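Local coordinates for dextranase (Pseudarthrobacter oxydans, PDB 6NZS), which catalyses the endohydrolysis of (1->6)-alpha-D-glucosidic linkages in dextran, at residues A157-S162 with R437-D442; A335-H340 with W366-I371; N385-V390 with K407-P412; T403-N408 with T431-N436; P412-G417 with C448-S453. One frame throughout, in Å; residues are numbered along the deposited sequence.

In the fold
From the N terminus, the chain first builds the Ig-like domain, whose strand 154-159 opens interaction 1. That contact closes only at 437-442, so a loop of 274 residues lies between its segments. Interactions 2, 3 and 4 are nested inside this loop. Interaction 2 joins the loops at 335-340 and 366-371 and closes before interaction 3 opens. Interaction 4 starts at 403-408, overlapping the second segment of interaction 3 at Lys407 and Asn408, and closes at 431-436. Interaction 5 follows from Pro412, shared with interaction 3, closes at 448-453 and crosses interactions 1 and 4. Interactions 2 to 5 join turns of the beta-solenoid. Interaction 1 ties the Ig-like domain to it.

Interaction 1: A157-S162 with R437-D442; sequences AYNDMS and RMYWKD
Asn159 meets Tyr439 in the middle of this contact, and Met161 meets Lys441 at one end. Two hydrogen bonds carry the polar part. Asn159 ND2 donates to Tyr439 O at 2.8 Å. The bond is bent, 137° at the hydrogen, although the oxygen lies close to the amide plane. Asn159 CG is anti to the backbone N (chi1 -174°), which directs CG toward the second segment. The other end of the amide serves its own chain. Asn159 OD1 accepts from Met161 N at 2.7 Å, an Asx turn. Bonds at both ends fix the rotation of the amide. Lys441 NZ donates to Met161 O at 2.8 Å, from above the carbonyl plane, and also to Gly163 O.

The remaining contacts are van der Waals. Met161 CE rests on the extended lysine chain, 3.9 Å from Lys441 CG. Asn159 ND2 also lies at the edge of the Tyr439 ring, 3.6 Å from Tyr439 CD1. Ala157 CB touches Arg437 CD at 4.2 Å. The guanidinium of Arg437 goes elsewhere, to salt bridges with Glu181 and Glu409.

Strand 154-159 pairs with strands 168-169 and 176-192 of the Ig-like domain. Tyr439 packs on Leu168 and Ile178 of those two strands, and Phe77 of helix 76-81 touches Ala157 and Arg437. The loop 437-442, which follows solenoid strand 423-435, thus lies against the Ig-like domain.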
# COMPACT_ATOMS: atom_id res chain seq x y z
N ALA A 157 -9.26 12.14 12.88
CA ALA A 157 -8.80 11.21 13.90
C ALA A 157 -7.96 11.97 14.93
O ALA A 157 -7.10 12.78 14.55
CB ALA A 157 -7.96 10.11 13.26
N TYR A 158 -8.23 11.71 16.21
CA TYR A 158 -7.50 12.32 17.31
C TYR A 158 -6.81 11.26 18.16
O TYR A 158 -7.26 10.12 18.24
CB TYR A 158 -8.47 13.07 18.24
CG TYR A 158 -9.15 14.23 17.58
CD1 TYR A 158 -10.33 14.06 16.87
CD2 TYR A 158 -8.61 15.51 17.66
CE1 TYR A 158 -10.96 15.13 16.25
CE2 TYR A 158 -9.24 16.59 17.05
CZ TYR A 158 -10.41 16.38 16.33
OH TYR A 158 -11.04 17.46 15.73
N ASN A 159 -5.72 11.66 18.80
CA ASN A 159 -5.06 10.82 19.79
C ASN A 159 -5.53 11.30 21.16
O ASN A 159 -5.40 12.48 21.48
CB ASN A 159 -3.53 10.91 19.67
CG ASN A 159 -2.81 9.92 20.58
OD1 ASN A 159 -3.34 9.51 21.61
ND2 ASN A 159 -1.60 9.54 20.21
N ASP A 160 -6.12 10.39 21.93
CA ASP A 160 -6.63 10.78 23.25
C ASP A 160 -5.53 10.91 24.31
O ASP A 160 -5.83 11.29 25.45
CB ASP A 160 -7.78 9.87 23.71
CG ASP A 160 -7.35 8.45 24.09
OD1 ASP A 160 -6.14 8.14 24.14
OD2 ASP A 160 -8.25 7.63 24.35
N MET A 161 -4.29 10.59 23.95
CA MET A 161 -3.12 10.79 24.80
C MET A 161 -3.11 9.89 26.03
O MET A 161 -2.36 10.15 26.98
CB MET A 161 -2.89 12.26 25.15
CG MET A 161 -2.85 13.17 23.90
SD MET A 161 -1.62 12.63 22.69
CE MET A 161 -0.18 13.39 23.39
N SER A 162 -3.91 8.83 26.01
CA SER A 162 -3.99 7.92 27.13
C SER A 162 -2.75 7.04 27.23
O SER A 162 -2.19 6.61 26.22
CB SER A 162 -5.23 7.04 27.00
OG SER A 162 -5.19 6.25 25.82
N ARG A 437 -2.26 7.83 9.37
CA ARG A 437 -2.76 7.94 10.73
C ARG A 437 -1.68 7.56 11.73
O ARG A 437 -1.95 6.95 12.77
CB ARG A 437 -4.03 7.10 10.94
CG ARG A 437 -5.28 7.69 10.26
CD ARG A 437 -6.57 7.06 10.79
NE ARG A 437 -6.59 5.61 10.64
CZ ARG A 437 -6.95 4.97 9.53
NH1 ARG A 437 -7.33 5.64 8.45
NH2 ARG A 437 -6.91 3.64 9.51
N MET A 438 -0.43 7.92 11.43
CA MET A 438 0.68 7.61 12.33
C MET A 438 0.60 8.55 13.54
O MET A 438 0.67 9.77 13.39
CB MET A 438 2.01 7.74 11.59
CG MET A 438 2.13 6.72 10.45
SD MET A 438 3.77 6.63 9.66
CE MET A 438 3.87 8.27 8.95
N TYR A 439 0.41 7.97 14.72
CA TYR A 439 -0.16 8.74 15.82
C TYR A 439 0.58 8.67 17.15
O TYR A 439 0.16 9.34 18.09
CB TYR A 439 -1.62 8.33 16.08
CG TYR A 439 -1.81 6.94 16.67
CD1 TYR A 439 -1.83 6.72 18.05
CD2 TYR A 439 -2.01 5.84 15.84
CE1 TYR A 439 -2.02 5.45 18.58
CE2 TYR A 439 -2.21 4.57 16.37
CZ TYR A 439 -2.21 4.38 17.73
OH TYR A 439 -2.41 3.13 18.25
N TRP A 440 1.64 7.88 17.27
CA TRP A 440 2.15 7.46 18.58
C TRP A 440 2.57 8.64 19.44
O TRP A 440 3.32 9.53 19.00
CB TRP A 440 3.34 6.54 18.40
CG TRP A 440 3.12 5.36 17.50
CD1 TRP A 440 3.73 5.12 16.31
CD2 TRP A 440 2.27 4.24 17.75
NE1 TRP A 440 3.30 3.93 15.79
CE2 TRP A 440 2.41 3.36 16.66
CE3 TRP A 440 1.40 3.89 18.80
CZ2 TRP A 440 1.71 2.16 16.57
CZ3 TRP A 440 0.71 2.70 18.71
CH2 TRP A 440 0.86 1.84 17.60
N LYS A 441 2.12 8.63 20.70
CA LYS A 441 2.57 9.61 21.68
C LYS A 441 4.01 9.34 22.09
O LYS A 441 4.81 10.28 22.23
CB LYS A 441 1.63 9.53 22.88
CG LYS A 441 2.03 10.29 24.14
CD LYS A 441 0.99 10.00 25.22
CE LYS A 441 1.44 10.41 26.61
NZ LYS A 441 0.39 10.12 27.63
N ASP A 442 4.37 8.07 22.28
CA ASP A 442 5.74 7.74 22.62
C ASP A 442 6.58 7.70 21.35
O ASP A 442 6.05 7.65 20.23
CB ASP A 442 5.84 6.42 23.41
CG ASP A 442 5.19 5.24 22.69
OD1 ASP A 442 4.21 5.42 21.96
OD2 ASP A 442 5.67 4.09 22.88

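Interaction 2: A335-H340 with W366-I371; sequences AEPPYH and WQTDGI
The His340 ring overlaps the carboxylate of Asp369. Imidazole and carboxylate run alongside each other in the same direction, with their planes 24° apart. His340 CG is anti to the carbonyl carbon (chi1 -59°), which sets CG above the carboxylate. Asp369 OD2 sits over the ring centre, 3.5 Å from His340 NE2, but this approach to the face is not a hydrogen bond. Tyr339 CE2 covers the opposite face of the imidazole. At the ring edge, near its plane, Gln367 O comes to 3.1 Å from His340 CD2. Thr368 CG2 packs on Pro337 CG at 3.8 Å. Thr368 is the centre of an inverse gamma turn, and its CA-H points almost straight at Tyr339 O, with a CA to O distance of 3.6 Å. The hydroxyl of Thr368 is engaged elsewhere, with Tyr365 O and Asn387 N. Asp369 OD2 forms a salt bridge with Lys392. The two solenoid loops thus probably rely on a stacked polar contact, rather than a bonded one, and on C-H contacts.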
# COMPACT_ATOMS: atom_id res chain seq x y z
N ALA A 335 -7.14 -7.15 -1.93
CA ALA A 335 -8.02 -6.54 -0.95
C ALA A 335 -8.04 -7.35 0.34
O ALA A 335 -7.98 -8.58 0.31
CB ALA A 335 -9.45 -6.44 -1.49
N GLU A 336 -8.16 -6.64 1.46
CA GLU A 336 -8.41 -7.24 2.76
C GLU A 336 -7.48 -8.41 3.12
O GLU A 336 -7.94 -9.51 3.44
CB GLU A 336 -9.86 -7.65 2.90
CG GLU A 336 -10.63 -6.83 3.90
CD GLU A 336 -12.12 -7.09 3.86
OE1 GLU A 336 -12.86 -6.27 3.29
OE2 GLU A 336 -12.54 -8.11 4.42
N PRO A 337 -6.17 -8.20 3.10
CA PRO A 337 -5.24 -9.27 3.48
C PRO A 337 -5.35 -9.58 4.96
O PRO A 337 -5.58 -8.68 5.79
CB PRO A 337 -3.87 -8.68 3.13
CG PRO A 337 -4.06 -7.21 3.23
CD PRO A 337 -5.46 -6.95 2.75
N PRO A 338 -5.21 -10.85 5.34
CA PRO A 338 -5.17 -11.22 6.77
C PRO A 338 -3.78 -11.14 7.38
O PRO A 338 -3.65 -11.28 8.61
CB PRO A 338 -5.65 -12.68 6.74
CG PRO A 338 -5.10 -13.20 5.44
CD PRO A 338 -5.24 -12.04 4.47
N TYR A 339 -2.75 -10.92 6.56
CA TYR A 339 -1.35 -10.91 6.99
C TYR A 339 -0.55 -10.19 5.90
O TYR A 339 -1.10 -9.38 5.16
CB TYR A 339 -0.90 -12.35 7.29
CG TYR A 339 0.33 -12.46 8.18
CD1 TYR A 339 0.30 -12.02 9.49
CD2 TYR A 339 1.51 -13.01 7.69
CE1 TYR A 339 1.42 -12.12 10.30
CE2 TYR A 339 2.64 -13.12 8.50
CZ TYR A 339 2.58 -12.67 9.81
OH TYR A 339 3.69 -12.77 10.63
N HIS A 340 0.74 -10.52 5.78
CA HIS A 340 1.57 -9.85 4.78
C HIS A 340 1.03 -10.11 3.38
O HIS A 340 0.53 -11.19 3.07
CB HIS A 340 3.02 -10.36 4.81
CG HIS A 340 3.72 -10.18 6.12
ND1 HIS A 340 4.97 -10.71 6.36
CD2 HIS A 340 3.36 -9.53 7.25
CE1 HIS A 340 5.35 -10.40 7.59
NE2 HIS A 340 4.39 -9.69 8.15
N TRP A 366 -3.16 -4.93 11.53
CA TRP A 366 -1.71 -4.85 11.59
C TRP A 366 -1.11 -5.96 10.72
O TRP A 366 -1.78 -6.93 10.36
CB TRP A 366 -1.22 -5.09 13.02
CG TRP A 366 -1.44 -3.96 13.96
CD1 TRP A 366 -1.55 -2.64 13.65
CD2 TRP A 366 -1.61 -4.05 15.38
NE1 TRP A 366 -1.76 -1.89 14.79
CE2 TRP A 366 -1.80 -2.74 15.87
CE3 TRP A 366 -1.62 -5.11 16.29
CZ2 TRP A 366 -2.00 -2.46 17.22
CZ3 TRP A 366 -1.81 -4.82 17.65
CH2 TRP A 366 -2.00 -3.51 18.09
N GLN A 367 0.18 -5.82 10.42
CA GLN A 367 0.94 -6.82 9.68
C GLN A 367 0.44 -7.01 8.26
O GLN A 367 0.70 -8.04 7.63
CB GLN A 367 1.03 -8.16 10.44
CG GLN A 367 1.45 -7.98 11.90
CD GLN A 367 1.67 -9.29 12.62
OE1 GLN A 367 0.76 -9.83 13.25
NE2 GLN A 367 2.88 -9.82 12.53
N THR A 368 -0.26 -6.01 7.72
CA THR A 368 -0.67 -6.01 6.32
C THR A 368 0.37 -5.28 5.47
O THR A 368 0.09 -4.33 4.76
CB THR A 368 -2.07 -5.41 6.18
OG1 THR A 368 -2.14 -4.16 6.89
CG2 THR A 368 -3.08 -6.38 6.77
N ASP A 369 1.60 -5.79 5.57
CA ASP A 369 2.75 -5.19 4.90
C ASP A 369 2.49 -5.05 3.41
O ASP A 369 1.90 -5.94 2.78
CB ASP A 369 3.98 -6.10 5.03
CG ASP A 369 4.44 -6.34 6.47
OD1 ASP A 369 3.67 -6.12 7.44
OD2 ASP A 369 5.60 -6.79 6.63
N GLY A 370 2.98 -3.94 2.84
CA GLY A 370 3.05 -3.76 1.41
C GLY A 370 4.12 -4.62 0.77
O GLY A 370 4.50 -5.67 1.29
N ILE A 371 4.67 -4.17 -0.31
CA ILE A 371 5.45 -5.08 -1.13
C ILE A 371 6.92 -5.04 -0.74
O ILE A 371 7.47 -4.02 -0.31
CB ILE A 371 5.24 -4.77 -2.63
CG1 ILE A 371 5.67 -5.95 -3.51
CG2 ILE A 371 5.96 -3.48 -3.01
CD1 ILE A 371 5.14 -5.90 -4.92

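Interaction 3: N385-V390 with K407-P412; sequences NANDDV and KNENGP
Asn387 reaches across to the turn at Asn408, Glu409 and Asn410. Its CG is anti to the backbone N, and its amide oxygen takes two backbone N-H groups. Asn387 OD1 accepts from Glu409 N at 2.9 Å, from above the carbonyl plane. It accepts from Asn410 N, also at 2.9 Å, closer to that plane. Asn387 crosses Asn408 at about a right angle. Asn387 ND2 and Glu409 OE1 share a water, and Glu409 OE2 forms a salt bridge with Arg437.

Asn385 crosses Asn408 obliquely, with the amide planes 61° apart. Asn385 ND2 donates to Asn408 OD1 at 2.9 Å. A second water joins Asn385 OD1 to Asn408 ND2, so both ends of the two amides are linked.

Val390 and Lys407 pass one another, running oppositely. A turn about CB-CG (chi2 71°) swings Lys407 CD against Val390 CG2, at 3.7 Å. Its NZ donates to Asp388 O at 2.7 Å and to Asn410 O at 2.6 Å, and also to Pro412 O. The buried ammonium is held by backbone carbonyls of both segments. Asp389 OD1 lies 3.0 Å from Pro412 CD, while Asp389 OD2 accepts from Trp418.

Asparagine amides and this lysine hold turns that follow parallel strands in successive coils of the beta-solenoid. Asn408 N to Ala386 O, 3.0 Å, continues the pairing of strand 382-386 with 398-407, which are flanked by strands 351-361 and 423-435.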
# COMPACT_ATOMS: atom_id res chain seq x y z
N ASN A 385 -2.65 0.81 0.20
CA ASN A 385 -3.15 1.02 1.55
C ASN A 385 -2.52 -0.07 2.39
O ASN A 385 -2.55 -1.24 2.01
CB ASN A 385 -4.67 0.88 1.53
CG ASN A 385 -5.32 1.00 2.90
OD1 ASN A 385 -6.20 0.21 3.23
ND2 ASN A 385 -4.97 2.02 3.66
N ALA A 386 -1.89 0.31 3.51
CA ALA A 386 -1.21 -0.68 4.36
C ALA A 386 -1.20 -0.20 5.81
O ALA A 386 -1.10 1.00 6.08
CB ALA A 386 0.23 -0.97 3.89
N ASN A 387 -1.30 -1.16 6.74
CA ASN A 387 -1.23 -0.91 8.18
C ASN A 387 0.02 -1.55 8.79
O ASN A 387 0.01 -2.05 9.90
CB ASN A 387 -2.49 -1.36 8.90
CG ASN A 387 -2.66 -0.68 10.25
OD1 ASN A 387 -2.00 0.31 10.55
ND2 ASN A 387 -3.56 -1.21 11.08
N ASP A 388 1.11 -1.51 8.03
CA ASP A 388 2.44 -1.90 8.47
C ASP A 388 3.41 -1.29 7.47
O ASP A 388 3.02 -0.46 6.66
CB ASP A 388 2.54 -3.42 8.62
CG ASP A 388 3.39 -3.81 9.82
OD1 ASP A 388 4.59 -3.50 9.79
OD2 ASP A 388 2.85 -4.39 10.80
N ASP A 389 4.69 -1.71 7.53
CA ASP A 389 5.69 -1.27 6.56
C ASP A 389 5.09 -1.31 5.16
O ASP A 389 4.57 -2.34 4.74
CB ASP A 389 6.88 -2.25 6.57
CG ASP A 389 7.62 -2.28 7.88
OD1 ASP A 389 7.74 -1.23 8.54
OD2 ASP A 389 8.11 -3.38 8.24
N VAL A 390 5.17 -0.19 4.44
CA VAL A 390 4.52 -0.12 3.13
C VAL A 390 5.48 -0.53 2.02
O VAL A 390 5.17 -1.42 1.21
CB VAL A 390 3.92 1.27 2.84
CG1 VAL A 390 3.11 1.21 1.54
CG2 VAL A 390 3.05 1.77 4.00
N LYS A 407 -1.64 5.51 4.05
CA LYS A 407 -1.05 4.84 5.19
C LYS A 407 -2.07 4.81 6.33
O LYS A 407 -2.82 5.77 6.51
CB LYS A 407 0.22 5.60 5.59
CG LYS A 407 0.88 5.17 6.88
CD LYS A 407 1.53 3.81 6.72
CE LYS A 407 1.83 3.21 8.08
NZ LYS A 407 2.64 1.95 7.92
N ASN A 408 -2.12 3.69 7.06
CA ASN A 408 -2.98 3.64 8.24
C ASN A 408 -2.18 4.03 9.48
O ASN A 408 -1.53 5.08 9.47
CB ASN A 408 -3.70 2.28 8.35
CG ASN A 408 -4.82 2.13 7.32
OD1 ASN A 408 -4.99 2.97 6.44
ND2 ASN A 408 -5.62 1.07 7.46
N GLU A 409 -2.18 3.22 10.54
CA GLU A 409 -1.66 3.65 11.84
C GLU A 409 -0.25 3.16 12.13
O GLU A 409 0.56 3.89 12.72
CB GLU A 409 -2.56 3.12 12.95
CG GLU A 409 -3.95 3.72 12.95
CD GLU A 409 -4.99 2.80 12.36
OE1 GLU A 409 -4.62 1.71 11.86
OE2 GLU A 409 -6.19 3.16 12.39
N ASN A 410 0.05 1.93 11.76
CA ASN A 410 1.15 1.18 12.35
C ASN A 410 2.29 1.04 11.36
O ASN A 410 2.07 0.76 10.18
CB ASN A 410 0.63 -0.20 12.73
CG ASN A 410 1.67 -1.06 13.33
OD1 ASN A 410 2.15 -0.77 14.42
ND2 ASN A 410 2.05 -2.12 12.62
N GLY A 411 3.52 1.21 11.85
CA GLY A 411 4.71 1.13 11.03
C GLY A 411 4.96 2.41 10.26
O GLY A 411 4.13 3.33 10.24
N PRO A 412 6.12 2.51 9.63
CA PRO A 412 6.46 3.67 8.81
C PRO A 412 5.89 3.49 7.41
O PRO A 412 5.20 2.52 7.10
CB PRO A 412 7.98 3.58 8.76
CG PRO A 412 8.21 2.10 8.68
CD PRO A 412 7.19 1.50 9.62
O HOH W 1 -7.63 0.75 5.35
O HOH W 2 -3.83 -0.05 13.79

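Interaction 4: T403-N408 with T431-N436; sequences TVIWKN and TTVIHN
His435 runs alongside Trp406 and lies over one face of its indole. His435 CB sits over the five-membered ring, 3.6 Å from its centroid. His435 CD2 reaches over the six-membered ring, 3.3 Å from Trp406 CZ2. The two ring planes are inclined at 43°. Trp406 CG is anti to the backbone N (chi1 -165°), which places it 4.1 Å from His435 CB. The side chain of Ile434 crosses the indole at about a right angle, and its CD1 fits between Trp406 CE3, 3.7 Å away, and Val404 CG1. Ile434 CG2 meets Val404 CG1 at 4.1 Å. Outside the contact, Trp406 NE1 bonds to Glu181, and His435 to Glu149 and His179. An alanine in place of Trp406 would probably leave His435 and Ile434 facing a gap and Glu181 without its indole donor.

On the other sheet face Ile405 CD1 rests on Thr431 CG2 at 3.7 Å. Beyond the paired residues, Lys407 CB meets Asn436 CB, also at 3.7 Å. At the far end a water joins the hydroxyls of Thr403 and Thr431.

The backbones pair in parallel, for example Ile405 N to Thr432 O at 2.8 Å. Ile405 lies beside Val433 but Lys407 beside Asn436, so the register slips by one residue near Ile434. Like-placed side chains stacked on parallel strands of successive coils are characteristic of the right-handed parallel beta-helix, here within the solenoid repeat.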
# COMPACT_ATOMS: atom_id res chain seq x y z
N THR A 403 4.07 5.91 -6.90
CA THR A 403 3.35 5.16 -5.87
C THR A 403 2.47 6.12 -5.09
O THR A 403 2.97 7.09 -4.51
CB THR A 403 4.33 4.52 -4.88
OG1 THR A 403 5.42 3.89 -5.57
CG2 THR A 403 3.62 3.46 -4.05
N VAL A 404 1.17 5.83 -5.05
CA VAL A 404 0.21 6.55 -4.22
C VAL A 404 -0.05 5.69 -2.99
O VAL A 404 -0.31 4.49 -3.12
CB VAL A 404 -1.09 6.80 -5.00
CG1 VAL A 404 -2.15 7.42 -4.09
CG2 VAL A 404 -0.83 7.71 -6.21
N ILE A 405 0.04 6.29 -1.80
CA ILE A 405 -0.02 5.53 -0.55
C ILE A 405 -1.06 6.14 0.38
O ILE A 405 -1.04 7.34 0.64
CB ILE A 405 1.36 5.47 0.14
CG1 ILE A 405 2.38 4.77 -0.77
CG2 ILE A 405 1.23 4.77 1.51
CD1 ILE A 405 3.81 4.80 -0.23
N TRP A 406 -1.96 5.29 0.89
CA TRP A 406 -2.88 5.64 1.97
C TRP A 406 -2.39 4.85 3.18
O TRP A 406 -2.65 3.65 3.30
CB TRP A 406 -4.32 5.27 1.62
CG TRP A 406 -5.35 5.93 2.52
CD1 TRP A 406 -5.35 5.98 3.90
CD2 TRP A 406 -6.51 6.63 2.09
NE1 TRP A 406 -6.46 6.68 4.33
CE2 TRP A 406 -7.18 7.09 3.25
CE3 TRP A 406 -7.06 6.92 0.83
CZ2 TRP A 406 -8.36 7.84 3.18
CZ3 TRP A 406 -8.22 7.66 0.77
CH2 TRP A 406 -8.86 8.11 1.93
N LYS A 407 -1.64 5.51 4.05
CA LYS A 407 -1.05 4.84 5.19
C LYS A 407 -2.07 4.81 6.33
O LYS A 407 -2.82 5.77 6.51
CB LYS A 407 0.22 5.60 5.59
CG LYS A 407 0.88 5.17 6.88
CD LYS A 407 1.53 3.81 6.72
CE LYS A 407 1.83 3.21 8.08
NZ LYS A 407 2.64 1.95 7.92
N ASN A 408 -2.12 3.69 7.06
CA ASN A 408 -2.98 3.64 8.24
C ASN A 408 -2.18 4.03 9.48
O ASN A 408 -1.53 5.08 9.47
CB ASN A 408 -3.70 2.28 8.35
CG ASN A 408 -4.82 2.13 7.32
OD1 ASN A 408 -4.99 2.97 6.44
ND2 ASN A 408 -5.62 1.07 7.46
N THR A 431 6.56 9.50 -4.97
CA THR A 431 5.70 8.88 -3.97
C THR A 431 4.80 9.96 -3.40
O THR A 431 5.27 11.05 -3.05
CB THR A 431 6.56 8.32 -2.83
OG1 THR A 431 7.58 7.45 -3.37
CG2 THR A 431 5.71 7.56 -1.83
N THR A 432 3.50 9.68 -3.32
CA THR A 432 2.57 10.59 -2.66
C THR A 432 1.86 9.82 -1.55
O THR A 432 1.10 8.89 -1.83
CB THR A 432 1.56 11.19 -3.63
OG1 THR A 432 2.26 11.80 -4.72
CG2 THR A 432 0.74 12.26 -2.95
N VAL A 433 2.10 10.23 -0.31
CA VAL A 433 1.40 9.68 0.84
C VAL A 433 0.20 10.58 1.07
O VAL A 433 0.31 11.65 1.67
CB VAL A 433 2.31 9.62 2.07
CG1 VAL A 433 1.64 8.89 3.23
CG2 VAL A 433 3.65 8.93 1.71
N ILE A 434 -0.95 10.17 0.52
CA ILE A 434 -2.11 11.06 0.49
C ILE A 434 -2.76 11.18 1.86
O ILE A 434 -3.40 12.19 2.16
CB ILE A 434 -3.13 10.68 -0.61
CG1 ILE A 434 -3.59 9.23 -0.48
CG2 ILE A 434 -2.56 10.97 -2.01
CD1 ILE A 434 -4.86 8.94 -1.33
N HIS A 435 -2.64 10.14 2.69
CA HIS A 435 -3.17 10.15 4.05
C HIS A 435 -2.28 9.27 4.90
O HIS A 435 -1.58 8.39 4.40
CB HIS A 435 -4.59 9.60 4.10
CG HIS A 435 -5.58 10.49 3.41
ND1 HIS A 435 -5.88 11.75 3.87
CD2 HIS A 435 -6.32 10.31 2.28
CE1 HIS A 435 -6.76 12.32 3.07
NE2 HIS A 435 -7.04 11.46 2.10
N ASN A 436 -2.33 9.51 6.21
CA ASN A 436 -1.67 8.63 7.16
C ASN A 436 -2.29 8.87 8.52
O ASN A 436 -2.77 9.97 8.81
CB ASN A 436 -0.16 8.90 7.22
CG ASN A 436 0.18 10.15 8.00
OD1 ASN A 436 0.51 10.08 9.19
ND2 ASN A 436 0.06 11.31 7.36
O HOH W 3 7.14 5.90 -5.63
O HOH W 4 2.69 9.74 -6.48

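Interaction 5: P412-G417 with C448-S453; sequences PVIQWG and CILNSS
The backbones of Ile414 and Gln415 run parallel to those of Leu450 and Asn451, with Ile414 N bonded to Ile449 O at 2.9 Å and Trp416 N to Asn451 O at 3.0 Å.

In Gln415 a turn about CB-CG (chi2 65°) brings CD round beside Asn451. Gln415 OE1 accepts from Ser453 N at 2.9 Å in a nearly straight bond, 176° at the hydrogen. It also accepts from Gly417 N at 2.8 Å. Both donors lie in the carbonyl plane, on lone pairs. Gln415 NE2 donates to Asn451 OD1 at 2.8 Å and also to Asp389. An alanine in place of Gln415 would probably leave the N-H groups of Ser453 and Gly417 without this acceptor and the amide of Asn451 less firmly held.

Strands 414-415 and 450-452 are neighbours in a six-stranded parallel sheet of the beta-solenoid. Ile414 and Leu450 lie side by side on one face of it, Ile414 CD1 4.0 Å from Leu450 CD2, against strands 469-482 and 495-507. The amides of Gln415 and Asn451 lie on the other face, their planes 70° apart. Pro412 CB packs on Asn451 CB at 3.4 Å.

Ser452 CB sits over one face of the Trp416 indole, 3.6 Å from Trp416 NE1. Asn451 O lies over that face too. Ser452 OG bonds elsewhere, to Tyr492 O. Cys448 is tied by a disulfide to Cys487.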
# COMPACT_ATOMS: atom_id res chain seq x y z
N PRO A 412 6.12 2.51 9.63
CA PRO A 412 6.46 3.67 8.81
C PRO A 412 5.89 3.49 7.41
O PRO A 412 5.20 2.52 7.10
CB PRO A 412 7.98 3.58 8.76
CG PRO A 412 8.21 2.10 8.68
CD PRO A 412 7.19 1.50 9.62
N VAL A 413 6.20 4.46 6.54
CA VAL A 413 5.92 4.29 5.12
C VAL A 413 7.02 3.46 4.44
O VAL A 413 6.77 2.35 3.95
CB VAL A 413 5.67 5.64 4.43
CG1 VAL A 413 5.40 5.44 2.94
CG2 VAL A 413 4.49 6.37 5.09
N ILE A 414 8.25 3.96 4.46
CA ILE A 414 9.41 3.29 3.87
C ILE A 414 10.25 2.67 4.99
O ILE A 414 10.55 3.33 5.99
CB ILE A 414 10.24 4.31 3.08
CG1 ILE A 414 9.52 4.71 1.80
CG2 ILE A 414 11.64 3.76 2.79
CD1 ILE A 414 9.87 6.10 1.28
N GLN A 415 10.66 1.41 4.81
CA GLN A 415 11.41 0.66 5.82
C GLN A 415 12.64 0.02 5.18
O GLN A 415 12.52 -0.64 4.15
CB GLN A 415 10.53 -0.46 6.37
CG GLN A 415 11.20 -1.35 7.42
CD GLN A 415 11.52 -0.59 8.67
OE1 GLN A 415 12.68 -0.28 8.95
NE2 GLN A 415 10.49 -0.23 9.44
N TRP A 416 13.81 0.17 5.82
CA TRP A 416 14.98 -0.62 5.44
C TRP A 416 15.70 -1.23 6.64
O TRP A 416 16.77 -1.84 6.46
CB TRP A 416 15.95 0.13 4.51
CG TRP A 416 16.72 1.26 5.13
CD1 TRP A 416 17.88 1.18 5.84
CD2 TRP A 416 16.39 2.66 5.05
NE1 TRP A 416 18.29 2.44 6.21
CE2 TRP A 416 17.40 3.37 5.74
CE3 TRP A 416 15.36 3.38 4.44
CZ2 TRP A 416 17.39 4.76 5.85
CZ3 TRP A 416 15.35 4.77 4.57
CH2 TRP A 416 16.36 5.44 5.27
N GLY A 417 15.14 -1.11 7.84
CA GLY A 417 15.75 -1.66 9.04
C GLY A 417 15.29 -3.06 9.41
O GLY A 417 15.10 -3.91 8.52
N CYS A 448 7.31 7.01 11.19
CA CYS A 448 7.73 8.13 10.34
C CYS A 448 7.62 7.79 8.86
O CYS A 448 7.36 6.64 8.49
CB CYS A 448 9.14 8.64 10.64
SG CYS A 448 9.50 8.96 12.37
N ILE A 449 7.83 8.79 8.00
CA ILE A 449 7.78 8.56 6.56
C ILE A 449 8.89 7.61 6.13
O ILE A 449 8.65 6.67 5.36
CB ILE A 449 7.81 9.90 5.80
CG1 ILE A 449 6.65 10.81 6.25
CG2 ILE A 449 7.77 9.65 4.30
CD1 ILE A 449 5.26 10.25 5.96
N LEU A 450 10.12 7.84 6.60
CA LEU A 450 11.27 6.99 6.29
C LEU A 450 11.85 6.41 7.57
O LEU A 450 11.95 7.10 8.59
CB LEU A 450 12.34 7.79 5.53
CG LEU A 450 11.89 8.39 4.20
CD1 LEU A 450 11.76 9.91 4.31
CD2 LEU A 450 12.85 8.00 3.09
N ASN A 451 12.27 5.14 7.52
CA ASN A 451 12.61 4.44 8.75
C ASN A 451 13.60 3.31 8.49
O ASN A 451 13.46 2.56 7.53
CB ASN A 451 11.32 3.88 9.36
CG ASN A 451 11.49 3.20 10.71
OD1 ASN A 451 10.88 2.16 10.94
ND2 ASN A 451 12.27 3.80 11.62
N SER A 452 14.60 3.22 9.37
CA SER A 452 15.33 1.99 9.64
C SER A 452 15.00 1.62 11.08
O SER A 452 15.58 2.18 12.02
CB SER A 452 16.83 2.17 9.46
OG SER A 452 17.52 1.03 10.00
N SER A 453 14.04 0.72 11.26
CA SER A 453 13.67 0.29 12.60
C SER A 453 14.83 -0.45 13.26
O SER A 453 15.69 -1.04 12.59
CB SER A 453 12.45 -0.63 12.55
OG SER A 453 12.05 -1.01 13.86